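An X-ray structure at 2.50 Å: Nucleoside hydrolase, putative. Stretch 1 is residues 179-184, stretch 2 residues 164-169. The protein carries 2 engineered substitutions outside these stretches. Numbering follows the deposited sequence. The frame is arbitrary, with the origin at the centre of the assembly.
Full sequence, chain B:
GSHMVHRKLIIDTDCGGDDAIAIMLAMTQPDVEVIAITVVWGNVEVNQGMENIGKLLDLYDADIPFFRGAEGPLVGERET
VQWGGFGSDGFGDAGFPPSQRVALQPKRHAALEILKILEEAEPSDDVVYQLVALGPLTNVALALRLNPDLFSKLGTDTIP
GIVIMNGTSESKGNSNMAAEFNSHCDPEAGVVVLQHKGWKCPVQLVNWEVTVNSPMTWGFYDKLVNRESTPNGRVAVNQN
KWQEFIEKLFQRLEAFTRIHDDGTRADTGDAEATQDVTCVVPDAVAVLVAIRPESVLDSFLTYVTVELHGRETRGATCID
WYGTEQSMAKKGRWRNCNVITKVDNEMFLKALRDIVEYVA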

# COMPACT_ATOMS: atom_id res chain seq x y z
N ALA B 179 -11.69 -7.18 -6.59
CA ALA B 179 -12.61 -6.03 -6.50
C ALA B 179 -13.63 -6.01 -7.62
O ALA B 179 -13.28 -6.26 -8.79
CB ALA B 179 -11.83 -4.68 -6.46
N GLU B 180 -14.87 -5.68 -7.25
CA GLU B 180 -15.96 -5.43 -8.18
C GLU B 180 -15.77 -4.06 -8.88
O GLU B 180 -15.27 -3.09 -8.27
CB GLU B 180 -17.29 -5.52 -7.38
CG GLU B 180 -18.61 -5.24 -8.13
CD GLU B 180 -18.84 -3.77 -8.36
OE1 GLU B 180 -18.53 -2.96 -7.47
OE2 GLU B 180 -19.31 -3.42 -9.44
N PHE B 181 -16.19 -3.96 -10.13
CA PHE B 181 -16.10 -2.71 -10.92
C PHE B 181 -16.36 -1.36 -10.21
O PHE B 181 -15.49 -0.49 -10.21
CB PHE B 181 -16.96 -2.80 -12.20
CG PHE B 181 -16.81 -1.61 -13.12
CD1 PHE B 181 -15.68 -1.47 -13.92
CD2 PHE B 181 -17.80 -0.62 -13.17
CE1 PHE B 181 -15.52 -0.36 -14.77
CE2 PHE B 181 -17.66 0.50 -14.03
CZ PHE B 181 -16.52 0.63 -14.83
N ASN B 182 -17.55 -1.16 -9.66
CA ASN B 182 -17.92 0.15 -9.10
C ASN B 182 -17.00 0.50 -7.93
O ASN B 182 -16.54 1.64 -7.79
CB ASN B 182 -19.39 0.17 -8.61
CG ASN B 182 -20.41 0.11 -9.74
OD1 ASN B 182 -20.13 0.52 -10.86
ND2 ASN B 182 -21.62 -0.37 -9.43
N SER B 183 -16.75 -0.49 -7.07
CA SER B 183 -15.84 -0.34 -5.95
C SER B 183 -14.44 0.02 -6.45
O SER B 183 -13.86 1.03 -6.01
CB SER B 183 -15.79 -1.63 -5.11
OG SER B 183 -15.14 -1.42 -3.86
N HIS B 184 -13.91 -0.79 -7.38
CA HIS B 184 -12.59 -0.56 -7.95
C HIS B 184 -12.51 0.81 -8.63
O HIS B 184 -11.49 1.45 -8.57
CB HIS B 184 -12.23 -1.69 -8.94
CG HIS B 184 -10.80 -1.68 -9.37
ND1 HIS B 184 -10.36 -2.33 -10.50
CD2 HIS B 184 -9.70 -1.11 -8.81
CE1 HIS B 184 -9.06 -2.17 -10.63
NE2 HIS B 184 -8.63 -1.43 -9.62
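Stretch 2, residues 164-169: IMNGTS

This is a small, buried, mainly polar contact in which the end of a strand and the loop after it lie against the N-terminus of a helix, joined by two direct hydrogen bonds and one water.

Stretch 2 is extended at I164 and M165, the last residues of a strand. N166 begins the loop but stays extended, with phi/psi of -169/139. G167 then takes a positive phi of 72°, a value that favours glycine, and T168 and S169 return to negative phi. The nearest CA atoms across the contact are G167 CA and E180 CA, 5.0 Å apart. The two segments run in nearly opposite directions, so M165 lies against N182 and T168 against E180.

E180 is the N-cap of the helix that starts at F181. Its carboxylate accepts from the helix backbone: N182 N to E180 OE2 is 2.9 Å, and S183 N to E180 OE1 is 3.1 Å. The same OE1 also accepts from stretch 2, with G167 N at 3.0 Å. One side chain therefore caps the helix and holds the loop.

N182 makes the second direct bond. Its ND2 donates to M165 O at 2.8 Å, so the strand end is tied to the first turn of the helix. The CA-to-CB bond of M165 points sideways, but the end of the side chain comes nearer, and M165 SD lies 3.7 Å from N182 ND2.

The CA-to-CB bond of N166 points away, yet the end of its side chain approaches the helix. N166 ND2 is 3.6 Å from S183 N. One water donates to both N166 OD1 (2.8 Å) and S183 OG (2.9 Å), bridging the two side chains.

T168 adds an apolar touch, with its CG2 3.9 Å from E180 CB.

The two stretches together bury 312 Å².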

# COMPACT_ATOMS: atom_id res chain seq x y z
N ILE B 164 -26.59 0.44 -2.21
CA ILE B 164 -25.54 0.58 -3.24
C ILE B 164 -25.27 -0.72 -4.01
O ILE B 164 -25.20 -1.82 -3.42
CB ILE B 164 -24.23 1.16 -2.63
CG1 ILE B 164 -23.59 0.19 -1.61
CG2 ILE B 164 -24.51 2.53 -2.02
CD1 ILE B 164 -22.23 0.64 -1.09
N MET B 165 -25.14 -0.62 -5.33
CA MET B 165 -24.64 -1.81 -6.06
C MET B 165 -23.13 -1.67 -6.13
O MET B 165 -22.61 -0.85 -6.87
CB MET B 165 -25.28 -1.98 -7.46
CG MET B 165 -25.03 -3.36 -8.02
SD MET B 165 -23.31 -3.59 -8.52
CE MET B 165 -22.95 -5.22 -7.88
N ASN B 166 -22.45 -2.49 -5.35
CA ASN B 166 -21.05 -2.25 -4.96
C ASN B 166 -20.38 -3.45 -4.27
O ASN B 166 -21.01 -4.15 -3.46
CB ASN B 166 -20.97 -1.00 -4.06
CG ASN B 166 -19.53 -0.52 -3.81
OD1 ASN B 166 -18.81 -1.06 -2.95
ND2 ASN B 166 -19.11 0.52 -4.53
N GLY B 167 -19.12 -3.71 -4.61
CA GLY B 167 -18.32 -4.66 -3.89
C GLY B 167 -18.64 -6.13 -4.06
O GLY B 167 -19.40 -6.54 -4.95
N THR B 168 -18.00 -6.94 -3.22
CA THR B 168 -18.17 -8.39 -3.25
C THR B 168 -18.47 -8.88 -1.82
O THR B 168 -18.27 -8.13 -0.82
CB THR B 168 -16.89 -9.08 -3.73
OG1 THR B 168 -15.93 -9.06 -2.66
CG2 THR B 168 -16.31 -8.38 -4.96
N SER B 169 -18.97 -10.11 -1.71
CA SER B 169 -19.08 -10.74 -0.42
C SER B 169 -18.08 -11.87 -0.25
O SER B 169 -17.96 -12.44 0.81
CB SER B 169 -20.50 -11.24 -0.16
OG SER B 169 -20.91 -12.10 -1.18
O HOH W 1 -16.76 -2.56 -1.76